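Local coordinates for succinate-semialdehyde dehydrogenase (Synechococcus sp., PDB 4ITA), which probably oxidises succinic semialdehyde to succinate with NADP+ as electron acceptor, and is held here with NADPH in its cofactor site, at residues L31-E36 / V181-L186; I125-M130 / Q194-P199; V154-S159 / S190-V195. All blocks are in the same frame, centred on the assembly; numbering follows the deposited sequence.

Contact 1: L31-E36 / V181-L186; sequences LAKAQE and VFQTLL. With EDO (1,2-ethanediol), chain E.
Helix 24-41 packs on strand 182-185 of the Rossmann-type cofactor-binding domain of this aldehyde dehydrogenase, and Gln-183 meets Lys-33 and Ala-34 at the join. The strand pairs in parallel with strand 152-156. The nearest backbone approach is just before the strand, where the CA atoms of Ala-34 and Val-181 are 6.1 Å apart.

Gln-183 is the partner of both Lys-33 and Ala-34. Its CG lies anti to the carbonyl carbon (chi1 -65°), and the chain then runs extended, which brings the amide up to the helix. The two ends of the amide meet different residues. NE2 lies 3.7 Å from CB of Ala-34, a methyl contact with a buried polar group. The same NE2 gives its hydrogen bond to the backbone O of Lys-30, one residue before the segment 31-36. OE1 faces the Lys-33 chain and sits 3.2 Å from its CE. The two side chains cross at a slant. The chain of Lys-33 bends at chi3 (71°), and its ammonium group forms a salt bridge with Glu-179, just ahead of the strand. This is a buried contact of 163 Å², with the lysine at its partly exposed border.

At the head of the strand a 1,2-ethanediol, probably from the crystallisation liquor, accepts a hydrogen bond from the backbone N of Phe-182 at its O2. A water joins the two long side chains: it accepts from Lys-33 NZ at 3.0 Å and gives a weak bond to Gln-183 OE1 at 3.3 Å.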
loop_
_atom_site.group_PDB
_atom_site.type_symbol
_atom_site.label_atom_id
_atom_site.label_comp_id
_atom_site.label_asym_id
_atom_site.label_seq_id
_atom_site.Cartn_x
_atom_site.Cartn_y
_atom_site.Cartn_z
ATOM N N LEU A 31 -16.745 10.286 14.287
ATOM C CA LEU A 31 -15.320 10.466 14.011
ATOM C C LEU A 31 -14.613 11.245 15.120
ATOM O O LEU A 31 -13.491 10.906 15.496
ATOM C CB LEU A 31 -15.108 11.109 12.634
ATOM C CG LEU A 31 -15.639 10.251 11.480
ATOM C CD1 LEU A 31 -15.476 10.971 10.149
ATOM C CD2 LEU A 31 -14.946 8.894 11.434
ATOM N N ALA A 32 -15.271 12.260 15.673
ATOM C CA ALA A 32 -14.712 12.976 16.816
ATOM C C ALA A 32 -14.513 12.027 17.996
ATOM O O ALA A 32 -13.480 12.071 18.663
ATOM C CB ALA A 32 -15.616 14.130 17.221
ATOM N N LYS A 33 -15.496 11.169 18.250
ATOM C CA LYS A 33 -15.381 10.226 19.357
ATOM C C LYS A 33 -14.290 9.194 19.097
ATOM O O LYS A 33 -13.550 8.827 20.009
ATOM C CB LYS A 33 -16.719 9.543 19.660
ATOM C CG LYS A 33 -16.667 8.688 20.928
ATOM C CD LYS A 33 -18.034 8.234 21.398
ATOM C CE LYS A 33 -18.630 7.197 20.482
ATOM N NZ LYS A 33 -20.024 6.869 20.927
ATOM N N ALA A 34 -14.181 8.733 17.854
ATOM C CA ALA A 34 -13.113 7.800 17.492
ATOM C C ALA A 34 -11.735 8.405 17.722
ATOM O O ALA A 34 -10.822 7.733 18.205
ATOM C CB ALA A 34 -13.254 7.377 16.044
ATOM N N GLN A 35 -11.579 9.677 17.381
ATOM C CA GLN A 35 -10.309 10.348 17.582
ATOM C C GLN A 35 -9.952 10.448 19.061
ATOM O O GLN A 35 -8.814 10.167 19.459
ATOM C CB GLN A 35 -10.318 11.731 16.930
ATOM C CG GLN A 35 -9.010 12.471 17.097
ATOM C CD GLN A 35 -7.855 11.726 16.456
ATOM O OE1 GLN A 35 -8.041 10.985 15.484
ATOM N NE2 GLN A 35 -6.653 11.909 16.998
ATOM N N GLU A 36 -10.923 10.830 19.883
ATOM C CA GLU A 36 -10.701 10.885 21.320
ATOM C C GLU A 36 -10.386 9.494 21.862
ATOM O O GLU A 36 -9.477 9.325 22.681
ATOM C CB GLU A 36 -11.940 11.451 21.995
ATOM C CG GLU A 36 -11.819 11.627 23.489
ATOM C CD GLU A 36 -12.985 12.418 24.038
ATOM O OE1 GLU A 36 -13.910 11.795 24.599
ATOM O OE2 GLU A 36 -12.981 13.658 23.884
ATOM N N VAL A 181 -13.665 2.805 20.070
ATOM C CA VAL A 181 -12.609 2.005 19.470
ATOM C C VAL A 181 -13.101 1.293 18.212
ATOM O O VAL A 181 -12.345 1.128 17.254
ATOM C CB VAL A 181 -11.997 1.037 20.509
ATOM C CG1 VAL A 181 -11.114 -0.016 19.843
ATOM C CG2 VAL A 181 -11.215 1.835 21.550
ATOM N N PHE A 182 -14.356 0.863 18.218
ATOM C CA PHE A 182 -14.973 0.291 17.028
ATOM C C PHE A 182 -16.384 0.839 16.917
ATOM O O PHE A 182 -17.160 0.748 17.870
ATOM C CB PHE A 182 -15.015 -1.243 17.091
ATOM C CG PHE A 182 -15.550 -1.881 15.832
ATOM C CD1 PHE A 182 -16.921 -1.938 15.579
ATOM C CD2 PHE A 182 -14.681 -2.422 14.906
ATOM C CE1 PHE A 182 -17.408 -2.519 14.407
ATOM C CE2 PHE A 182 -15.158 -3.006 13.734
ATOM C CZ PHE A 182 -16.523 -3.050 13.488
ATOM N N GLN A 183 -16.729 1.390 15.758
ATOM C CA GLN A 183 -18.077 1.904 15.561
ATOM C C GLN A 183 -18.622 1.493 14.218
ATOM O O GLN A 183 -17.987 1.710 13.185
ATOM C CB GLN A 183 -18.118 3.432 15.673
ATOM C CG GLN A 183 -17.777 3.981 17.057
ATOM C CD GLN A 183 -17.773 5.500 17.071
ATOM O OE1 GLN A 183 -18.762 6.142 17.442
ATOM N NE2 GLN A 183 -16.667 6.083 16.642
ATOM N N THR A 184 -19.813 0.918 14.239
ATOM C CA THR A 184 -20.572 0.648 13.031
ATOM C C THR A 184 -21.293 1.901 12.564
ATOM O O THR A 184 -22.001 2.550 13.338
ATOM C CB THR A 184 -21.573 -0.464 13.302
ATOM O OG1 THR A 184 -20.851 -1.697 13.382
ATOM C CG2 THR A 184 -22.630 -0.556 12.196
ATOM N N LEU A 185 -21.080 2.253 11.302
ATOM C CA LEU A 185 -21.759 3.388 10.683
ATOM C C LEU A 185 -22.858 2.873 9.783
ATOM O O LEU A 185 -22.584 2.260 8.743
ATOM C CB LEU A 185 -20.781 4.237 9.863
ATOM C CG LEU A 185 -19.496 4.688 10.561
ATOM C CD1 LEU A 185 -18.659 5.530 9.611
ATOM C CD2 LEU A 185 -19.795 5.468 11.834
ATOM N N LEU A 186 -24.108 3.117 10.169
ATOM C CA LEU A 186 -25.239 2.775 9.310
ATOM C C LEU A 186 -25.370 3.864 8.259
ATOM O O LEU A 186 -26.119 4.824 8.431
ATOM C CB LEU A 186 -26.527 2.624 10.124
ATOM C CG LEU A 186 -26.543 1.446 11.106
ATOM C CD1 LEU A 186 -27.929 1.337 11.758
ATOM C CD2 LEU A 186 -26.149 0.137 10.438
HETATM C C1 EDO E . -17.764 -1.028 20.631
HETATM O O1 EDO E . -18.431 -0.086 21.478
HETATM C C2 EDO E . -16.288 -1.116 20.994
HETATM O O2 EDO E . -15.647 0.153 20.826
HETATM O O HOH W 1 -20.291 4.196 19.656
#

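Contact 2: I125-M130 / Q194-P199; sequences ILLAVM and QVIKDP. With NDP (NADPH dihydro-nicotinamide-adenine-dinucleotide phosphate), chain C; EDO (1,2-ethanediol), chain N.
Leu-127 points from its strand toward helix 192-197 and meets Val-195 and Ile-196 with both of its methyl branches. CG of Leu-127 is anti to the backbone N (chi1 163°), and this carries the forked end out to the helix. CD2 takes the closer approach, 3.6 Å from CG1 of Ile-196. CD1 lies 4.0 Å from CG1 of Val-195, and CD2 is just as far from that same methyl. The valine methyl therefore meets both prongs of the fork. Leu-127 runs at a slant to both helix side chains. All three are buried, and the contact is purely apolar.

On the partly exposed side of the helix, Gln-194 gives NE2 to the backbone O of Pro-24. Its OE1 takes a weak bond from O1 of a 1,2-ethanediol. A leucine in place of Gln-194 would probably leave the Pro-24 carbonyl without this donor and loosen the tie between the helix and the chain at Pro-24.

Further along the strand segment, Met-130 O accepts a 2.8 Å hydrogen bond from hydroxyl O3B of the adenosine ribose of NADPH. Strand 115-129 runs between parallel strands 152-156 and 201-207. Helix 192-197 lies over one face of this sheet, and Ile-27 of helix 24-41 packs against Val-195.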
loop_
_atom_site.group_PDB
_atom_site.type_symbol
_atom_site.label_atom_id
_atom_site.label_comp_id
_atom_site.label_asym_id
_atom_site.label_seq_id
_atom_site.Cartn_x
_atom_site.Cartn_y
_atom_site.Cartn_z
ATOM N N ILE A 125 -7.552 6.360 13.111
ATOM C CA ILE A 125 -8.823 5.834 12.630
ATOM C C ILE A 125 -8.676 5.178 11.253
ATOM O O ILE A 125 -8.235 5.809 10.289
ATOM C CB ILE A 125 -9.894 6.935 12.515
ATOM C CG1 ILE A 125 -10.093 7.683 13.837
ATOM C CG2 ILE A 125 -11.206 6.344 12.035
ATOM C CD1 ILE A 125 -10.996 8.915 13.694
ATOM N N LEU A 126 -9.084 3.917 11.179
ATOM C CA LEU A 126 -9.178 3.166 9.927
ATOM C C LEU A 126 -10.641 3.038 9.519
ATOM O O LEU A 126 -11.487 2.624 10.321
ATOM C CB LEU A 126 -8.584 1.763 10.116
ATOM C CG LEU A 126 -8.769 0.712 9.014
ATOM C CD1 LEU A 126 -8.049 1.108 7.725
ATOM C CD2 LEU A 126 -8.264 -0.644 9.493
ATOM N N LEU A 127 -10.942 3.417 8.282
ATOM C CA LEU A 127 -12.237 3.140 7.675
ATOM C C LEU A 127 -12.199 1.782 7.005
ATOM O O LEU A 127 -11.282 1.488 6.241
ATOM C CB LEU A 127 -12.580 4.196 6.622
ATOM C CG LEU A 127 -13.694 3.828 5.628
ATOM C CD1 LEU A 127 -15.047 3.701 6.298
ATOM C CD2 LEU A 127 -13.758 4.866 4.525
ATOM N N ALA A 128 -13.207 0.960 7.282
ATOM C CA ALA A 128 -13.402 -0.300 6.574
ATOM C C ALA A 128 -14.757 -0.327 5.882
ATOM O O ALA A 128 -15.786 -0.044 6.498
ATOM C CB ALA A 128 -13.295 -1.449 7.521
ATOM N N VAL A 129 -14.748 -0.689 4.605
ATOM C CA VAL A 129 -15.964 -0.877 3.825
ATOM C C VAL A 129 -16.048 -2.357 3.477
ATOM O O VAL A 129 -15.121 -2.915 2.876
ATOM C CB VAL A 129 -15.948 -0.029 2.539
ATOM C CG1 VAL A 129 -17.170 -0.343 1.670
ATOM C CG2 VAL A 129 -15.900 1.451 2.886
ATOM N N MET A 130 -17.144 -2.996 3.878
ATOM C CA MET A 130 -17.251 -4.457 3.831
ATOM C C MET A 130 -18.493 -4.937 3.080
ATOM O O MET A 130 -19.477 -4.214 2.977
ATOM C CB MET A 130 -17.236 -5.027 5.253
ATOM C CG MET A 130 -15.882 -4.864 5.954
ATOM S SD MET A 130 -14.523 -5.898 5.303
ATOM C CE MET A 130 -13.186 -4.704 5.206
ATOM N N GLN A 194 -17.369 11.453 2.669
ATOM C CA GLN A 194 -17.156 12.297 3.847
ATOM C C GLN A 194 -16.148 11.670 4.805
ATOM O O GLN A 194 -15.274 12.349 5.346
ATOM C CB GLN A 194 -18.468 12.525 4.598
ATOM C CG GLN A 194 -18.285 13.316 5.890
ATOM C CD GLN A 194 -19.541 13.396 6.725
ATOM O OE1 GLN A 194 -20.621 13.019 6.278
ATOM N NE2 GLN A 194 -19.400 13.871 7.956
ATOM N N VAL A 195 -16.268 10.363 5.008
ATOM C CA VAL A 195 -15.380 9.666 5.929
ATOM C C VAL A 195 -13.934 9.680 5.414
ATOM O O VAL A 195 -13.011 10.038 6.144
ATOM C CB VAL A 195 -15.868 8.243 6.197
ATOM C CG1 VAL A 195 -14.989 7.586 7.250
ATOM C CG2 VAL A 195 -17.309 8.269 6.687
ATOM N N ILE A 196 -13.742 9.317 4.151
ATOM C CA ILE A 196 -12.397 9.318 3.566
ATOM C C ILE A 196 -11.744 10.701 3.604
ATOM O O ILE A 196 -10.529 10.823 3.814
ATOM C CB ILE A 196 -12.429 8.817 2.103
ATOM C CG1 ILE A 196 -12.912 7.369 2.042
ATOM C CG2 ILE A 196 -11.054 8.970 1.435
ATOM C CD1 ILE A 196 -13.252 6.902 0.646
ATOM N N LYS A 197 -12.552 11.743 3.407
ATOM C CA LYS A 197 -12.029 13.107 3.370
ATOM C C LYS A 197 -11.827 13.721 4.750
ATOM O O LYS A 197 -11.242 14.803 4.867
ATOM C CB LYS A 197 -12.943 14.018 2.540
ATOM C CG LYS A 197 -12.796 13.793 1.047
ATOM C CD LYS A 197 -13.670 14.738 0.244
ATOM C CE LYS A 197 -13.286 14.704 -1.222
ATOM N NZ LYS A 197 -14.190 15.563 -2.036
ATOM N N ASP A 198 -12.299 13.054 5.801
ATOM C CA ASP A 198 -12.157 13.614 7.141
ATOM C C ASP A 198 -10.696 13.533 7.568
ATOM O O ASP A 198 -10.074 12.484 7.443
ATOM C CB ASP A 198 -13.038 12.870 8.133
ATOM C CG ASP A 198 -13.069 13.547 9.488
ATOM O OD1 ASP A 198 -12.130 13.341 10.282
ATOM O OD2 ASP A 198 -14.027 14.306 9.744
ATOM N N PRO A 199 -10.140 14.643 8.079
ATOM C CA PRO A 199 -8.705 14.646 8.398
ATOM C C PRO A 199 -8.307 13.653 9.490
ATOM O O PRO A 199 -7.140 13.266 9.556
ATOM C CB PRO A 199 -8.445 16.084 8.863
ATOM C CG PRO A 199 -9.790 16.651 9.178
ATOM C CD PRO A 199 -10.752 15.970 8.258
HETATM P PA NDP C . -20.236 -4.040 -3.663
HETATM O O1A NDP C . -18.899 -3.522 -4.109
HETATM O O2A NDP C . -21.481 -3.623 -4.395
HETATM O O5B NDP C . -20.440 -3.647 -2.126
HETATM C C5B NDP C . -19.426 -3.877 -1.139
HETATM C C4B NDP C . -19.390 -2.736 -0.126
HETATM O O4B NDP C . -18.990 -1.537 -0.795
HETATM C C3B NDP C . -20.751 -2.419 0.484
HETATM O O3B NDP C . -20.554 -1.923 1.815
HETATM C C2B NDP C . -21.261 -1.296 -0.399
HETATM O O2B NDP C . -22.217 -0.459 0.238
HETATM C C1B NDP C . -19.983 -0.529 -0.595
HETATM N N9A NDP C . -19.941 0.324 -1.792
HETATM C C8A NDP C . -20.448 0.078 -3.016
HETATM N N7A NDP C . -20.160 1.102 -3.855
HETATM C C5A NDP C . -19.440 1.999 -3.163
HETATM C C6A NDP C . -18.810 3.303 -3.425
HETATM N N6A NDP C . -18.895 3.858 -4.650
HETATM N N1A NDP C . -18.160 3.896 -2.406
HETATM C C2A NDP C . -18.065 3.350 -1.187
HETATM N N3A NDP C . -18.617 2.169 -0.871
HETATM C C4A NDP C . -19.297 1.476 -1.807
HETATM O O3 NDP C . -20.029 -5.652 -3.640
HETATM P PN NDP C . -21.015 -6.910 -3.930
HETATM O O1N NDP C . -21.913 -6.654 -5.120
HETATM O O2N NDP C . -21.597 -7.333 -2.610
HETATM O O5D NDP C . -19.943 -8.025 -4.378
HETATM C C5D NDP C . -18.987 -8.520 -3.451
HETATM C C4D NDP C . -17.603 -8.482 -4.075
HETATM O O4D NDP C . -16.606 -8.586 -3.048
HETATM C C3D NDP C . -17.348 -9.637 -5.023
HETATM O O3D NDP C . -16.665 -9.173 -6.193
HETATM C C2D NDP C . -16.492 -10.550 -4.166
HETATM O O2D NDP C . -15.727 -11.435 -4.983
HETATM C C1D NDP C . -15.623 -9.553 -3.427
HETATM N N1N NDP C . -15.008 -10.191 -2.255
HETATM C C2N NDP C . -13.697 -10.034 -2.007
HETATM C C3N NDP C . -13.021 -10.966 -1.221
HETATM C C7N NDP C . -11.565 -10.808 -0.895
HETATM O O7N NDP C . -11.206 -10.982 0.267
HETATM N N7N NDP C . -10.703 -10.493 -1.858
HETATM C C4N NDP C . -13.731 -12.182 -0.676
HETATM C C5N NDP C . -15.165 -11.929 -0.619
HETATM C C6N NDP C . -15.746 -10.943 -1.412
HETATM P P2B NDP C . -23.790 -0.600 -0.056
HETATM O O1X NDP C . -24.368 0.482 0.810
HETATM O O2X NDP C . -23.982 -0.341 -1.532
HETATM O O3X NDP C . -24.226 -1.971 0.365
HETATM C C1 EDO N . -21.727 14.969 3.197
HETATM O O1 EDO N . -20.745 15.426 4.127
HETATM C C2 EDO N . -21.175 15.149 1.788
HETATM O O2 EDO N . -20.014 14.327 1.563
#

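Contact 3: V154-S159 / S190-V195; sequences VLKHAS and SQVEQV. With NDP (NADPH dihydro-nicotinamide-adenine-dinucleotide phosphate), chain C; EDO (1,2-ethanediol), chain H; EDO (1,2-ethanediol), chain N.
Lys-156 and Val-192 meet beside the 2'-phosphate and adenine of NADPH. CD of the lysine lies 3.8 Å from CG2 of the valine, and the two side chains cross at about a right angle. The same CG2 is 3.8 Å from adenine carbon C2A, so Val-192 touches both the lysine chain and the base.

Lys-156 NZ gives a 2.8 Å hydrogen bond to phosphate oxygen O1X and a weak one to O2B. Ser-159 grips the same phosphate twice. Its OG bonds to O1X at 2.7 Å, and its backbone N gives a nearly straight bond (168°) to O3X. These contacts at the 2'-phosphate fit a preference for NADP(H).

The lysine chain bends at chi2 (-98°) and chi4, which brings NZ to the carbonyl of the next residue: it bonds to His-157 O at 2.9 Å, and also to the backbone O of Ile-187. His-157 in turn accepts the N-H of Ala-158 at ND1, and its NE2 bonds to Pro-135 O.

Farther from the cofactor, CG2 of Val-154 rests 4.1 Å from CG1 of Val-195. Strand 152-156 is flanked by the parallel strands 115-129 and 182-185, while helix 192-197 lies across its face beside helix 24-41.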
loop_
_atom_site.group_PDB
_atom_site.type_symbol
_atom_site.label_atom_id
_atom_site.label_comp_id
_atom_site.label_asym_id
_atom_site.label_seq_id
_atom_site.Cartn_x
_atom_site.Cartn_y
_atom_site.Cartn_z
ATOM N N VAL A 154 -13.828 2.514 12.058
ATOM C CA VAL A 154 -15.222 2.762 11.718
ATOM C C VAL A 154 -15.574 1.846 10.557
ATOM O O VAL A 154 -14.818 1.737 9.590
ATOM C CB VAL A 154 -15.519 4.259 11.413
ATOM C CG1 VAL A 154 -15.347 5.095 12.679
ATOM C CG2 VAL A 154 -14.621 4.794 10.286
ATOM N N LEU A 155 -16.708 1.169 10.683
ATOM C CA LEU A 155 -17.156 0.192 9.697
ATOM C C LEU A 155 -18.352 0.707 8.917
ATOM O O LEU A 155 -19.371 1.063 9.510
ATOM C CB LEU A 155 -17.567 -1.098 10.399
ATOM C CG LEU A 155 -18.351 -2.124 9.574
ATOM C CD1 LEU A 155 -17.519 -2.726 8.447
ATOM C CD2 LEU A 155 -18.923 -3.218 10.477
ATOM N N LYS A 156 -18.232 0.739 7.595
ATOM C CA LYS A 156 -19.387 0.894 6.723
ATOM C C LYS A 156 -19.641 -0.472 6.109
ATOM O O LYS A 156 -18.918 -0.923 5.213
ATOM C CB LYS A 156 -19.147 1.961 5.646
ATOM C CG LYS A 156 -20.345 2.192 4.719
ATOM C CD LYS A 156 -20.238 1.437 3.383
ATOM C CE LYS A 156 -21.450 1.698 2.477
ATOM N NZ LYS A 156 -22.702 1.037 2.967
ATOM N N HIS A 157 -20.644 -1.160 6.639
ATOM C CA HIS A 157 -21.004 -2.478 6.145
ATOM C C HIS A 157 -21.992 -2.325 4.994
ATOM O O HIS A 157 -22.496 -1.233 4.718
ATOM C CB HIS A 157 -21.601 -3.331 7.276
ATOM C CG HIS A 157 -21.210 -4.775 7.217
ATOM N ND1 HIS A 157 -20.951 -5.428 6.031
ATOM C CD2 HIS A 157 -21.029 -5.689 8.201
ATOM C CE1 HIS A 157 -20.625 -6.684 6.286
ATOM N NE2 HIS A 157 -20.667 -6.869 7.594
ATOM N N ALA A 158 -22.270 -3.433 4.324
ATOM C CA ALA A 158 -23.236 -3.438 3.237
ATOM C C ALA A 158 -24.612 -3.050 3.776
ATOM O O ALA A 158 -24.956 -3.369 4.918
ATOM C CB ALA A 158 -23.278 -4.812 2.608
ATOM N N SER A 159 -25.406 -2.383 2.944
ATOM C CA SER A 159 -26.685 -1.839 3.391
ATOM C C SER A 159 -27.742 -2.889 3.700
ATOM O O SER A 159 -28.755 -2.582 4.339
ATOM C CB SER A 159 -27.222 -0.843 2.363
ATOM O OG SER A 159 -26.495 0.367 2.407
ATOM N N SER A 190 -22.943 6.540 -0.775
ATOM C CA SER A 190 -22.711 7.961 -1.060
ATOM C C SER A 190 -22.115 8.729 0.119
ATOM O O SER A 190 -21.622 9.846 -0.046
ATOM C CB SER A 190 -24.005 8.650 -1.504
ATOM O OG SER A 190 -24.937 8.713 -0.434
ATOM N N GLN A 191 -22.155 8.126 1.303
ATOM C CA GLN A 191 -21.746 8.812 2.520
ATOM C C GLN A 191 -20.300 8.514 2.894
ATOM O O GLN A 191 -19.750 9.107 3.823
ATOM C CB GLN A 191 -22.677 8.415 3.661
ATOM C CG GLN A 191 -24.147 8.614 3.324
ATOM C CD GLN A 191 -25.047 8.443 4.519
ATOM O OE1 GLN A 191 -25.635 7.384 4.720
ATOM N NE2 GLN A 191 -25.189 9.505 5.305
ATOM N N VAL A 192 -19.689 7.591 2.168
ATOM C CA VAL A 192 -18.320 7.168 2.456
ATOM C C VAL A 192 -17.294 8.269 2.151
ATOM O O VAL A 192 -16.289 8.412 2.852
ATOM C CB VAL A 192 -17.996 5.873 1.691
ATOM C CG1 VAL A 192 -16.521 5.514 1.816
ATOM C CG2 VAL A 192 -18.859 4.743 2.222
ATOM N N GLU A 193 -17.557 9.061 1.112
ATOM C CA GLU A 193 -16.633 10.127 0.740
ATOM C C GLU A 193 -16.338 11.076 1.914
ATOM O O GLU A 193 -15.184 11.459 2.134
ATOM C CB GLU A 193 -17.162 10.889 -0.486
ATOM C CG GLU A 193 -16.321 12.097 -0.891
ATOM C CD GLU A 193 -16.714 12.678 -2.241
ATOM O OE1 GLU A 193 -17.476 12.033 -2.985
ATOM O OE2 GLU A 193 -16.230 13.776 -2.552
ATOM N N GLN A 194 -17.369 11.453 2.669
ATOM C CA GLN A 194 -17.156 12.297 3.847
ATOM C C GLN A 194 -16.148 11.670 4.805
ATOM O O GLN A 194 -15.274 12.349 5.346
ATOM C CB GLN A 194 -18.468 12.525 4.598
ATOM C CG GLN A 194 -18.285 13.316 5.890
ATOM C CD GLN A 194 -19.541 13.396 6.725
ATOM O OE1 GLN A 194 -20.621 13.019 6.278
ATOM N NE2 GLN A 194 -19.400 13.871 7.956
ATOM N N VAL A 195 -16.268 10.363 5.008
ATOM C CA VAL A 195 -15.380 9.666 5.929
ATOM C C VAL A 195 -13.934 9.680 5.414
ATOM O O VAL A 195 -13.011 10.038 6.144
ATOM C CB VAL A 195 -15.868 8.243 6.197
ATOM C CG1 VAL A 195 -14.989 7.586 7.250
ATOM C CG2 VAL A 195 -17.309 8.269 6.687
HETATM P PA NDP C . -20.236 -4.040 -3.663
HETATM O O1A NDP C . -18.899 -3.522 -4.109
HETATM O O2A NDP C . -21.481 -3.623 -4.395
HETATM O O5B NDP C . -20.440 -3.647 -2.126
HETATM C C5B NDP C . -19.426 -3.877 -1.139
HETATM C C4B NDP C . -19.390 -2.736 -0.126
HETATM O O4B NDP C . -18.990 -1.537 -0.795
HETATM C C3B NDP C . -20.751 -2.419 0.484
HETATM O O3B NDP C . -20.554 -1.923 1.815
HETATM C C2B NDP C . -21.261 -1.296 -0.399
HETATM O O2B NDP C . -22.217 -0.459 0.238
HETATM C C1B NDP C . -19.983 -0.529 -0.595
HETATM N N9A NDP C . -19.941 0.324 -1.792
HETATM C C8A NDP C . -20.448 0.078 -3.016
HETATM N N7A NDP C . -20.160 1.102 -3.855
HETATM C C5A NDP C . -19.440 1.999 -3.163
HETATM C C6A NDP C . -18.810 3.303 -3.425
HETATM N N6A NDP C . -18.895 3.858 -4.650
HETATM N N1A NDP C . -18.160 3.896 -2.406
HETATM C C2A NDP C . -18.065 3.350 -1.187
HETATM N N3A NDP C . -18.617 2.169 -0.871
HETATM C C4A NDP C . -19.297 1.476 -1.807
HETATM O O3 NDP C . -20.029 -5.652 -3.640
HETATM P PN NDP C . -21.015 -6.910 -3.930
HETATM O O1N NDP C . -21.913 -6.654 -5.120
HETATM O O2N NDP C . -21.597 -7.333 -2.610
HETATM O O5D NDP C . -19.943 -8.025 -4.378
HETATM C C5D NDP C . -18.987 -8.520 -3.451
HETATM C C4D NDP C . -17.603 -8.482 -4.075
HETATM O O4D NDP C . -16.606 -8.586 -3.048
HETATM C C3D NDP C . -17.348 -9.637 -5.023
HETATM O O3D NDP C . -16.665 -9.173 -6.193
HETATM C C2D NDP C . -16.492 -10.550 -4.166
HETATM O O2D NDP C . -15.727 -11.435 -4.983
HETATM C C1D NDP C . -15.623 -9.553 -3.427
HETATM N N1N NDP C . -15.008 -10.191 -2.255
HETATM C C2N NDP C . -13.697 -10.034 -2.007
HETATM C C3N NDP C . -13.021 -10.966 -1.221
HETATM C C7N NDP C . -11.565 -10.808 -0.895
HETATM O O7N NDP C . -11.206 -10.982 0.267
HETATM N N7N NDP C . -10.703 -10.493 -1.858
HETATM C C4N NDP C . -13.731 -12.182 -0.676
HETATM C C5N NDP C . -15.165 -11.929 -0.619
HETATM C C6N NDP C . -15.746 -10.943 -1.412
HETATM P P2B NDP C . -23.790 -0.600 -0.056
HETATM O O1X NDP C . -24.368 0.482 0.810
HETATM O O2X NDP C . -23.982 -0.341 -1.532
HETATM O O3X NDP C . -24.226 -1.971 0.365
HETATM C C1 EDO H . -24.924 12.649 3.025
HETATM O O1 EDO H . -24.271 11.773 3.955
HETATM C C2 EDO H . -24.586 12.226 1.603
HETATM O O2 EDO H . -25.262 11.005 1.276
HETATM C C1 EDO N . -21.727 14.969 3.197
HETATM O O1 EDO N . -20.745 15.426 4.127
HETATM C C2 EDO N . -21.175 15.149 1.788
HETATM O O2 EDO N . -20.014 14.327 1.563
#

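The three contacts lie on the same side of the chain's centre and reach the same sheet. Contacts 2 and 3 share helix 192-197, and their centres are about 7 Å apart. Strands 115-129 and 152-156 join them, with Ala-128 O 2.8 Å from Lys-156 N, a probable hydrogen bond. Contact 1 sits farther out, with its centre about 12 Å from that of contact 3. There Leu-185 N lies 2.7 Å from Leu-155 O, again a probable hydrogen bond. Contact 1 also touches contact 2, where Ala-34 CB packs 3.6 Å from Ile-125 CD1. Contacts 2 and 3 both touch NADPH, contact 2 at the adenosine ribose, contact 3 at the 2'-phosphate and the adenine.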